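Long-range contacts in NUDIX hydrolase (Alicyclobacillus acidocaldarius subsp. acidocaldarius, PDB 3QSJ), which probably hydrolyses phosphorus-containing acid anhydride bonds, as Nudix enzymes generally do, with the help of divalent metal ions: residues Arg8-Val14 against Phe44-Ala49; Asp69-Leu75 against Thr154-Leu158; Arg63-Asp69 against Leu133-Arg138; Glu85-Leu91 against Leu164-His170. Residues are numbered along the deposited sequence.

Contact 1: Arg8-Val14 against Phe44-Ala49. With CA (calcium ion), chain B.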
# COMPACT_ATOMS: atom_id res chain seq x y z
N ARG A 8 -8.80 1.13 14.63
CA ARG A 8 -8.25 2.21 13.82
C ARG A 8 -8.40 1.99 12.32
O ARG A 8 -7.93 0.99 11.81
CB ARG A 8 -6.78 2.44 14.22
CG ARG A 8 -6.16 3.69 13.59
CD ARG A 8 -5.96 4.80 14.62
NE ARG A 8 -5.61 6.08 14.01
CZ ARG A 8 -4.40 6.63 14.04
NH1 ARG A 8 -4.18 7.81 13.46
NH2 ARG A 8 -3.39 6.00 14.63
N LYS A 9 -9.09 2.90 11.61
CA LYS A 9 -9.18 2.80 10.14
C LYS A 9 -7.76 2.94 9.51
O LYS A 9 -6.99 3.86 9.88
CB LYS A 9 -10.08 3.88 9.56
CG LYS A 9 -11.59 3.58 9.84
CD LYS A 9 -12.12 2.55 8.86
CE LYS A 9 -13.63 2.36 9.10
NZ LYS A 9 -14.34 3.67 9.18
N ALA A 10 -7.43 2.04 8.59
CA ALA A 10 -6.13 2.01 7.91
C ALA A 10 -6.29 1.48 6.51
O ALA A 10 -7.37 0.97 6.14
CB ALA A 10 -5.19 1.07 8.69
N ALA A 11 -5.20 1.57 5.73
CA ALA A 11 -5.20 1.01 4.38
C ALA A 11 -3.83 0.64 4.00
O ALA A 11 -2.83 1.19 4.51
CB ALA A 11 -5.74 2.02 3.36
N THR A 12 -3.77 -0.34 3.12
CA THR A 12 -2.53 -0.94 2.67
C THR A 12 -2.54 -1.06 1.15
O THR A 12 -3.56 -1.44 0.58
CB THR A 12 -2.38 -2.32 3.33
OG1 THR A 12 -2.32 -2.12 4.75
CG2 THR A 12 -1.07 -2.97 2.96
N LEU A 13 -1.36 -0.87 0.54
CA LEU A 13 -1.23 -0.96 -0.92
C LEU A 13 -0.35 -2.12 -1.28
O LEU A 13 0.80 -2.22 -0.84
CB LEU A 13 -0.65 0.34 -1.52
CG LEU A 13 -0.80 0.45 -3.05
CD1 LEU A 13 -2.28 0.36 -3.45
CD2 LEU A 13 -0.13 1.77 -3.53
N VAL A 14 -0.87 -2.97 -2.18
CA VAL A 14 -0.18 -4.17 -2.63
C VAL A 14 0.24 -3.80 -4.05
O VAL A 14 -0.62 -3.77 -4.96
CB VAL A 14 -1.11 -5.40 -2.58
CG1 VAL A 14 -0.37 -6.68 -3.02
CG2 VAL A 14 -1.72 -5.57 -1.18
N PHE A 44 3.08 -4.93 3.69
CA PHE A 44 3.05 -4.07 2.53
C PHE A 44 2.98 -2.63 3.08
O PHE A 44 2.57 -2.42 4.22
CB PHE A 44 1.80 -4.35 1.68
CG PHE A 44 1.65 -5.82 1.31
CD1 PHE A 44 2.59 -6.45 0.50
CD2 PHE A 44 0.57 -6.56 1.79
CE1 PHE A 44 2.48 -7.82 0.21
CE2 PHE A 44 0.47 -7.93 1.51
CZ PHE A 44 1.42 -8.55 0.74
N PRO A 45 3.32 -1.63 2.26
CA PRO A 45 3.21 -0.24 2.73
C PRO A 45 1.78 0.10 3.11
O PRO A 45 0.84 -0.39 2.47
CB PRO A 45 3.66 0.59 1.49
CG PRO A 45 4.57 -0.35 0.73
CD PRO A 45 3.84 -1.70 0.88
N GLY A 46 1.61 0.88 4.16
CA GLY A 46 0.25 1.22 4.60
C GLY A 46 0.24 1.95 5.92
O GLY A 46 1.29 2.26 6.48
N GLY A 47 -0.94 2.24 6.42
CA GLY A 47 -1.00 2.90 7.71
C GLY A 47 -2.36 3.51 7.94
O GLY A 47 -3.30 3.32 7.16
N ALA A 48 -2.44 4.25 9.02
CA ALA A 48 -3.69 4.82 9.52
C ALA A 48 -4.15 5.92 8.62
O ALA A 48 -3.34 6.72 8.10
CB ALA A 48 -3.49 5.35 10.97
N ALA A 49 -5.49 6.00 8.47
CA ALA A 49 -6.11 7.09 7.73
C ALA A 49 -5.79 8.44 8.37
O ALA A 49 -5.69 8.54 9.60
CB ALA A 49 -7.65 6.90 7.68
CA CA B . 3.13 3.53 7.11
O HOH W 1 -7.10 6.21 11.36
O HOH W 2 0.53 -2.28 5.94
O HOH W 3 2.40 4.26 9.19
O HOH W 4 4.36 5.63 6.63

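Contact 2: Asp69-Leu75 against Thr154-Leu158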
# COMPACT_ATOMS: atom_id res chain seq x y z
N ASP A 69 -17.80 0.78 -0.84
CA ASP A 69 -18.23 1.67 0.24
C ASP A 69 -17.83 3.12 0.01
O ASP A 69 -16.87 3.40 -0.72
CB ASP A 69 -17.63 1.13 1.55
CG ASP A 69 -18.13 -0.22 1.98
OD1 ASP A 69 -19.34 -0.37 2.19
OD2 ASP A 69 -17.31 -1.12 2.18
N ASP A 70 -18.56 4.07 0.66
CA ASP A 70 -18.28 5.48 0.42
C ASP A 70 -16.92 5.93 0.84
O ASP A 70 -16.41 6.93 0.29
CB ASP A 70 -19.37 6.38 1.01
CG ASP A 70 -20.73 6.21 0.31
OD1 ASP A 70 -20.74 5.89 -0.92
OD2 ASP A 70 -21.76 6.42 0.97
N ASP A 71 -16.29 5.18 1.78
CA ASP A 71 -14.94 5.52 2.23
C ASP A 71 -13.80 4.85 1.42
O ASP A 71 -12.65 5.13 1.67
CB ASP A 71 -14.82 5.23 3.73
CG ASP A 71 -15.03 3.78 4.12
OD1 ASP A 71 -15.55 3.00 3.28
OD2 ASP A 71 -14.61 3.40 5.25
N ASP A 72 -14.13 4.05 0.40
CA ASP A 72 -13.09 3.41 -0.43
C ASP A 72 -12.18 4.42 -1.12
O ASP A 72 -10.97 4.25 -1.09
CB ASP A 72 -13.69 2.39 -1.42
CG ASP A 72 -13.91 1.05 -0.76
OD1 ASP A 72 -13.06 0.66 0.13
OD2 ASP A 72 -14.92 0.37 -1.11
N PRO A 73 -12.71 5.53 -1.69
CA PRO A 73 -11.79 6.51 -2.34
C PRO A 73 -10.84 7.10 -1.32
O PRO A 73 -9.66 7.17 -1.61
CB PRO A 73 -12.73 7.60 -2.90
CG PRO A 73 -14.02 6.78 -3.24
CD PRO A 73 -14.13 5.84 -2.01
N ALA A 74 -11.33 7.53 -0.15
CA ALA A 74 -10.41 8.10 0.86
C ALA A 74 -9.38 7.07 1.29
O ALA A 74 -8.21 7.41 1.43
CB ALA A 74 -11.17 8.58 2.10
N LEU A 75 -9.79 5.82 1.55
CA LEU A 75 -8.82 4.78 1.99
C LEU A 75 -7.80 4.41 0.89
O LEU A 75 -6.65 4.12 1.21
CB LEU A 75 -9.60 3.55 2.56
CG LEU A 75 -10.18 3.93 3.94
CD1 LEU A 75 -11.16 2.92 4.43
CD2 LEU A 75 -9.06 4.04 4.99
N THR A 154 -8.61 -2.52 8.27
CA THR A 154 -7.71 -2.18 7.17
C THR A 154 -8.27 -2.52 5.80
O THR A 154 -8.72 -3.65 5.59
CB THR A 154 -6.40 -2.93 7.37
OG1 THR A 154 -5.87 -2.60 8.68
CG2 THR A 154 -5.34 -2.56 6.25
N ARG A 155 -8.23 -1.54 4.89
CA ARG A 155 -8.72 -1.68 3.52
C ARG A 155 -7.51 -2.00 2.66
O ARG A 155 -6.54 -1.27 2.70
CB ARG A 155 -9.38 -0.39 3.04
CG ARG A 155 -10.51 -0.60 2.01
CD ARG A 155 -11.78 -1.31 2.57
NE ARG A 155 -12.26 -0.71 3.80
CZ ARG A 155 -13.23 0.23 3.89
NH1 ARG A 155 -13.83 0.69 2.79
NH2 ARG A 155 -13.56 0.73 5.07
N PHE A 156 -7.56 -3.07 1.87
CA PHE A 156 -6.43 -3.47 1.03
C PHE A 156 -6.75 -3.12 -0.47
O PHE A 156 -7.81 -3.45 -1.00
CB PHE A 156 -6.24 -5.03 1.11
CG PHE A 156 -5.55 -5.44 2.39
CD1 PHE A 156 -4.21 -5.75 2.39
CD2 PHE A 156 -6.23 -5.37 3.61
CE1 PHE A 156 -3.53 -6.06 3.61
CE2 PHE A 156 -5.54 -5.67 4.83
CZ PHE A 156 -4.21 -5.99 4.81
N PHE A 157 -5.78 -2.52 -1.14
CA PHE A 157 -5.87 -2.15 -2.53
C PHE A 157 -4.70 -2.77 -3.25
O PHE A 157 -3.57 -2.90 -2.70
CB PHE A 157 -5.83 -0.60 -2.70
CG PHE A 157 -7.08 0.01 -2.13
CD1 PHE A 157 -8.25 0.08 -2.90
CD2 PHE A 157 -7.09 0.52 -0.84
CE1 PHE A 157 -9.41 0.67 -2.37
CE2 PHE A 157 -8.26 1.08 -0.30
CZ PHE A 157 -9.44 1.03 -1.03
N LEU A 158 -4.95 -3.06 -4.51
CA LEU A 158 -3.92 -3.61 -5.40
C LEU A 158 -3.67 -2.62 -6.56
O LEU A 158 -4.63 -2.04 -7.07
CB LEU A 158 -4.48 -4.94 -5.99
CG LEU A 158 -3.55 -5.69 -6.93
CD1 LEU A 158 -2.46 -6.44 -6.10
CD2 LEU A 158 -4.34 -6.78 -7.70

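Contact 3: Arg63-Asp69 against Leu133-Arg138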
# COMPACT_ATOMS: atom_id res chain seq x y z
N ARG A 63 -12.46 6.19 -9.61
CA ARG A 63 -12.89 5.45 -8.40
C ARG A 63 -12.20 4.09 -8.43
O ARG A 63 -12.05 3.50 -9.50
CB ARG A 63 -14.44 5.27 -8.54
CG ARG A 63 -15.17 4.40 -7.56
CD ARG A 63 -16.66 4.42 -7.90
NE ARG A 63 -17.15 5.80 -8.11
CZ ARG A 63 -17.88 6.24 -9.15
NH1 ARG A 63 -18.29 5.39 -10.10
NH2 ARG A 63 -18.24 7.51 -9.23
N PRO A 64 -11.89 3.52 -7.26
CA PRO A 64 -11.24 2.20 -7.25
C PRO A 64 -12.09 1.12 -7.91
O PRO A 64 -13.33 1.14 -7.82
CB PRO A 64 -10.97 1.95 -5.73
CG PRO A 64 -11.01 3.28 -5.10
CD PRO A 64 -12.05 4.07 -5.89
N VAL A 65 -11.43 0.17 -8.57
CA VAL A 65 -12.10 -0.99 -9.18
C VAL A 65 -12.58 -1.83 -7.98
O VAL A 65 -11.82 -2.02 -7.02
CB VAL A 65 -11.12 -1.78 -10.09
CG1 VAL A 65 -11.77 -3.02 -10.65
CG2 VAL A 65 -10.65 -0.89 -11.25
N CYS A 66 -13.87 -2.31 -8.02
CA CYS A 66 -14.45 -3.07 -6.92
C CYS A 66 -14.62 -2.28 -5.60
O CYS A 66 -14.79 -2.90 -4.55
CB CYS A 66 -13.74 -4.41 -6.71
SG CYS A 66 -13.71 -5.44 -8.19
N ALA A 67 -14.70 -0.92 -5.69
CA ALA A 67 -15.12 -0.08 -4.57
C ALA A 67 -16.54 -0.51 -4.22
O ALA A 67 -17.31 -0.79 -5.13
CB ALA A 67 -15.11 1.40 -4.95
N GLU A 68 -16.87 -0.62 -2.92
CA GLU A 68 -18.21 -1.03 -2.48
C GLU A 68 -18.69 -0.02 -1.43
O GLU A 68 -19.87 -0.01 -1.13
CB GLU A 68 -18.16 -2.37 -1.72
CG GLU A 68 -17.57 -3.58 -2.42
CD GLU A 68 -17.54 -4.80 -1.51
OE1 GLU A 68 -18.30 -4.84 -0.51
OE2 GLU A 68 -16.79 -5.75 -1.82
N ASP A 69 -17.80 0.78 -0.84
CA ASP A 69 -18.23 1.67 0.24
C ASP A 69 -17.83 3.12 0.01
O ASP A 69 -16.87 3.40 -0.72
CB ASP A 69 -17.63 1.13 1.55
CG ASP A 69 -18.13 -0.22 1.98
OD1 ASP A 69 -19.34 -0.37 2.19
OD2 ASP A 69 -17.31 -1.12 2.18
N LEU A 133 -7.70 6.99 -9.09
CA LEU A 133 -8.13 5.84 -8.27
C LEU A 133 -8.58 4.62 -9.11
O LEU A 133 -8.60 3.50 -8.58
CB LEU A 133 -9.26 6.29 -7.34
CG LEU A 133 -8.80 7.39 -6.35
CD1 LEU A 133 -9.96 7.84 -5.43
CD2 LEU A 133 -7.50 6.96 -5.57
N GLY A 134 -8.82 4.84 -10.39
CA GLY A 134 -9.18 3.79 -11.33
C GLY A 134 -8.05 2.76 -11.49
O GLY A 134 -8.26 1.65 -12.01
N LEU A 135 -6.83 3.15 -11.13
CA LEU A 135 -5.62 2.28 -11.19
C LEU A 135 -5.52 1.37 -9.95
O LEU A 135 -4.65 0.51 -9.92
CB LEU A 135 -4.37 3.13 -11.35
CG LEU A 135 -4.24 3.80 -12.71
CD1 LEU A 135 -2.98 4.71 -12.71
CD2 LEU A 135 -4.11 2.75 -13.83
N LEU A 136 -6.42 1.52 -8.98
CA LEU A 136 -6.40 0.61 -7.79
C LEU A 136 -7.61 -0.27 -7.75
O LEU A 136 -8.69 0.18 -8.18
CB LEU A 136 -6.40 1.42 -6.47
CG LEU A 136 -4.98 1.78 -5.96
CD1 LEU A 136 -4.20 2.71 -6.99
CD2 LEU A 136 -5.15 2.62 -4.69
N ARG A 137 -7.42 -1.49 -7.28
CA ARG A 137 -8.50 -2.42 -7.10
C ARG A 137 -8.66 -2.70 -5.60
O ARG A 137 -7.69 -3.08 -4.94
CB ARG A 137 -8.19 -3.72 -7.87
CG ARG A 137 -9.23 -4.81 -7.69
CD ARG A 137 -8.74 -6.18 -8.22
NE ARG A 137 -9.81 -7.17 -8.09
CZ ARG A 137 -10.76 -7.38 -9.00
NH1 ARG A 137 -10.79 -6.67 -10.12
NH2 ARG A 137 -11.75 -8.27 -8.76
N ARG A 138 -9.87 -2.55 -5.07
CA ARG A 138 -10.12 -2.99 -3.69
C ARG A 138 -10.06 -4.51 -3.70
O ARG A 138 -10.80 -5.15 -4.46
CB ARG A 138 -11.50 -2.48 -3.21
CG ARG A 138 -11.84 -3.10 -1.90
CD ARG A 138 -13.10 -2.55 -1.24
NE ARG A 138 -13.56 -3.45 -0.19
CZ ARG A 138 -14.49 -3.12 0.71
NH1 ARG A 138 -15.01 -1.89 0.72
NH2 ARG A 138 -14.88 -4.00 1.62
O HOH W 5 -16.96 -3.38 3.46

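Contact 4: Glu85-Leu91 against Leu164-His170. With CA (calcium ion), chain B.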
# COMPACT_ATOMS: atom_id res chain seq x y z
N GLU A 85 5.27 7.72 1.38
CA GLU A 85 6.10 7.98 2.57
C GLU A 85 7.13 6.89 2.77
O GLU A 85 8.25 7.18 3.14
CB GLU A 85 5.23 8.04 3.84
CG GLU A 85 4.28 9.23 3.86
CD GLU A 85 3.31 9.19 5.03
OE1 GLU A 85 3.47 8.30 5.89
OE2 GLU A 85 2.38 10.02 5.07
N GLU A 86 6.72 5.62 2.58
CA GLU A 86 7.57 4.49 2.92
C GLU A 86 8.61 4.15 1.88
O GLU A 86 9.75 3.85 2.25
CB GLU A 86 6.63 3.29 3.22
CG GLU A 86 5.90 3.46 4.53
CD GLU A 86 5.04 2.26 4.84
OE1 GLU A 86 5.55 1.12 4.73
OE2 GLU A 86 3.89 2.47 5.28
N ILE A 87 8.24 4.21 0.60
CA ILE A 87 9.17 3.78 -0.46
C ILE A 87 9.52 4.84 -1.50
O ILE A 87 10.27 4.53 -2.44
CB ILE A 87 8.71 2.43 -1.08
CG1 ILE A 87 7.33 2.59 -1.74
CG2 ILE A 87 8.70 1.30 -0.00
CD1 ILE A 87 7.18 2.49 -3.22
N GLY A 88 9.03 6.07 -1.31
CA GLY A 88 9.47 7.19 -2.15
C GLY A 88 8.93 7.26 -3.57
O GLY A 88 9.53 7.90 -4.44
N TRP A 89 7.86 6.52 -3.84
CA TRP A 89 7.22 6.59 -5.17
C TRP A 89 5.75 7.00 -4.96
O TRP A 89 5.05 6.39 -4.11
CB TRP A 89 7.26 5.24 -5.92
CG TRP A 89 8.66 4.84 -6.35
CD1 TRP A 89 9.60 4.20 -5.60
CD2 TRP A 89 9.25 5.02 -7.65
NE1 TRP A 89 10.78 4.07 -6.31
CE2 TRP A 89 10.59 4.57 -7.57
CE3 TRP A 89 8.82 5.63 -8.84
CZ2 TRP A 89 11.47 4.62 -8.66
CZ3 TRP A 89 9.66 5.62 -9.93
CH2 TRP A 89 10.96 5.09 -9.85
N LEU A 90 5.28 7.93 -5.79
CA LEU A 90 3.85 8.29 -5.81
C LEU A 90 3.29 7.58 -6.95
O LEU A 90 3.65 7.85 -8.12
CB LEU A 90 3.60 9.80 -6.04
CG LEU A 90 3.49 10.66 -4.83
CD1 LEU A 90 3.56 12.15 -5.21
CD2 LEU A 90 2.23 10.35 -4.03
N LEU A 91 2.39 6.64 -6.66
CA LEU A 91 1.72 5.83 -7.66
C LEU A 91 0.44 6.48 -8.10
O LEU A 91 -0.20 7.20 -7.33
CB LEU A 91 1.38 4.45 -7.10
CG LEU A 91 2.53 3.43 -7.10
CD1 LEU A 91 3.64 3.90 -6.28
CD2 LEU A 91 2.09 2.19 -6.56
N LEU A 164 7.95 1.12 -12.01
CA LEU A 164 8.73 1.54 -10.86
C LEU A 164 10.13 0.96 -10.83
O LEU A 164 10.36 -0.18 -11.25
CB LEU A 164 8.00 1.15 -9.53
CG LEU A 164 6.55 1.61 -9.35
CD1 LEU A 164 6.00 1.13 -8.02
CD2 LEU A 164 6.39 3.13 -9.45
N GLY A 165 11.03 1.75 -10.30
CA GLY A 165 12.39 1.31 -10.03
C GLY A 165 12.39 0.72 -8.63
O GLY A 165 11.40 0.12 -8.16
N GLU A 166 13.48 0.92 -7.92
CA GLU A 166 13.64 0.36 -6.58
C GLU A 166 13.00 1.22 -5.48
O GLU A 166 13.04 2.46 -5.55
CB GLU A 166 15.15 0.12 -6.27
CG GLU A 166 15.79 -0.84 -7.28
CD GLU A 166 15.17 -2.23 -7.34
OE1 GLU A 166 14.59 -2.68 -6.32
OE2 GLU A 166 15.27 -2.88 -8.40
N PRO A 167 12.45 0.57 -4.42
CA PRO A 167 11.89 1.35 -3.28
C PRO A 167 13.05 2.05 -2.57
O PRO A 167 14.21 1.59 -2.63
CB PRO A 167 11.29 0.25 -2.36
CG PRO A 167 12.03 -0.98 -2.68
CD PRO A 167 12.37 -0.88 -4.17
N ARG A 168 12.78 3.20 -1.97
CA ARG A 168 13.81 3.97 -1.28
C ARG A 168 13.23 4.30 0.07
O ARG A 168 12.15 4.91 0.15
CB ARG A 168 14.14 5.23 -2.02
CG ARG A 168 15.46 5.86 -1.52
CD ARG A 168 15.76 7.26 -2.08
NE ARG A 168 14.64 8.15 -1.80
CZ ARG A 168 13.99 8.86 -2.72
NH1 ARG A 168 14.42 8.89 -3.98
NH2 ARG A 168 12.96 9.61 -2.37
N LEU A 169 14.00 3.99 1.11
CA LEU A 169 13.58 4.25 2.47
C LEU A 169 13.93 5.67 2.90
O LEU A 169 14.91 6.23 2.43
CB LEU A 169 14.26 3.24 3.44
CG LEU A 169 13.98 1.76 3.17
CD1 LEU A 169 14.75 0.88 4.21
CD2 LEU A 169 12.48 1.50 3.27
N HIS A 170 13.16 6.19 3.88
CA HIS A 170 13.40 7.45 4.56
C HIS A 170 13.33 7.11 6.04
O HIS A 170 12.37 6.47 6.48
CB HIS A 170 12.32 8.50 4.27
CG HIS A 170 12.49 9.71 5.15
ND1 HIS A 170 13.47 10.66 4.88
CD2 HIS A 170 11.90 10.02 6.33
CE1 HIS A 170 13.43 11.53 5.88
NE2 HIS A 170 12.53 11.17 6.80
CA CA B . 3.13 3.53 7.11
O HOH W 6 9.03 6.51 5.78
O HOH W 4 4.36 5.63 6.63
O HOH W 7 10.90 4.49 4.62
O HOH W 3 2.40 4.26 9.19

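Contact 1: Arg8-Val14 against Phe44-Ala49
Four backbone hydrogen bonds tie the two segments together. A11 and G47 exchange a pair, A11 N to G47 O at 3.0 Å and G47 N to A11 O at 2.9 Å; beyond them L13 N reaches P45 O and A49 N reaches K9 O, both at 3.0 Å. The strand axes are 4.7 Å apart at an angle of 166°, so this is regular antiparallel pairing, with A10–A48 and T12–G46 as non-hydrogen-bonded pairs around the hydrogen-bonded A11–G47. A water extends the link at one end by donating to K9 O and A49 O; another donates to F44 O and lies 3.1 Å from T12 OG1. The pairing belongs to the central sheet of the Nudix fold, and it presents a metal ligand: G46 O binds the calcium ion at 2.3 Å, and E82 and E86 of helix 72-87 complete the protein's share of the site. Glycine suits both G46 and G47 sterically. A CB on G46 would sit 2.6 Å from A11 O, and the backbone angles of G47 would press one against the preceding carbonyl. Where the pairing loosens, side chains take over: V14 CG2 makes a CH-pi contact 4.2 Å from the F44 ring centroid, while T12 CG2 meets F44 CB at 3.4 Å. At the far end the R8 guanidinium lies over the A48 methyl, with R8 CZ 3.4 Å from A48 CB.

Contact 2: Asp69-Leu75 against Thr154-Leu158
The start of a helix is fastened to a sheet here by one buried arginine. Residues D69 to D72 form a type I beta turn that leads into helix 72-87, whose C-terminal half carries the calcium-binding glutamates E82 and E86 of the Nudix fold, and strand 154-158 of the central sheet faces its first turn. R155 has the largest share of the interface, 108 Å² of the 289 Å² buried. Its side chain points at the turn, and its guanidinium edge meets two carboxylates: NH1 of R155 donates to D71 OD1 at 2.9 Å and to D72 OD1 at 2.8 Å, while R155 NH2 donates to D71 OD2 at 2.9 Å. The third acid of this salt-bridge network, D69, is only a long-range partner, since its OD2 stays 4.0 Å from R155 NH1 and well out of the guanidinium plane; its stronger partner is R138. D72 also braces the turn from within, as its OD2 accepts a hydrogen bond from D69 N at 2.9 Å. L75 covers one face of the same guanidinium, an apolar lid over a buried charge. Two residues on, F157 points the same way and fills the space beneath the helix start, its other neighbours including L13 and P64. The ring touches the first helical turn at two points: F157 CZ is 3.6 Å from D72 O, and F157 CE2 is 4.0 Å from L75 CB.

Contact 3: Arg63-Asp69 against Leu133-Arg138
A loop can be docked on a sheet strand by a single backbone bridge and one long side chain, and V65 and R138 illustrate the case. V65 lies in a type II beta turn from P64 to A67, in the loop before helix 72-87, and bridges R137 where strand 137-143 joins the central Nudix sheet: V65 N donates to L136 O and R138 N to V65 O, both at 2.8 Å. The turn places C66, with positive phi, beside the strand, so that C66 SG lies over the guanidinium of R137, whose polar end is engaged by the carbonyls of M217 and L220. P64 packs back on the 3-10 segment, its CD 3.8 Å from L133 CB. R138, with 119 Å² covered, runs extended along the loop. E68 CB lies over one face of its guanidinium, and D72 pairs with it from the helix. At its edge R138 NH1 forms a salt bridge to D69 OD2 at 2.8 Å, while one water joins D69 OD2 to R138 NH2.

Contact 4: Glu85-Leu91 against Leu164-His170
This is a loop-on-helix-end contact: the irregular segment 164-170, which runs from strand 151-160 towards strand 174-181, packs against the last turn of helix 72-87 and the chain leaving it. R168 N donates to I87 O at 2.9 Å, beside an apolar touch of I87 CB on P167 CB at 3.6 Å. The helix belongs to the Nudix motif, matching its REXXEEXG pattern from R81 to G88. Within it E86 OE2 binds the calcium ion at 2.2 Å, and E85 OE1 accepts from one of the metal's waters, while R81 holds the other E85 oxygen. G88 ends the helix with positive phi and turns the chain so that W89 points at the loop. The indole is held at its edge, W89 NE1 donating to E166 O at 2.9 Å; L164 lies over one face, and W89 CE3 is 3.5 Å from L164 CD2. A water that accepts from H170 N at 2.9 Å lies 2.7 Å from E86 O and can donate to it.

In the fold
Contacts 1, 2 and 3 all reach the central sheet, and contacts 2 and 4 share one helix, 72-87. Contacts 1 and 4 converge on the calcium ion from the sheet and from the helix, with centres 15 Å apart: they share two of its waters, and G46 N probably hydrogen-bonds E86 OE2 at 3.0 Å. Contact 2 lies beside contact 1, their centres 9 Å apart, because their strands are neighbours; V14 N probably bonds F157 O at 2.8 Å. Contact 3 continues the sheet one strand further, 7 Å from contact 2 centre to centre, and shares D69 with it. Contacts 2 and 4 lie at opposite ends of their common helix, 21 Å apart between centres and not touching; of these two, only contact 4 holds a calcium ligand, E86.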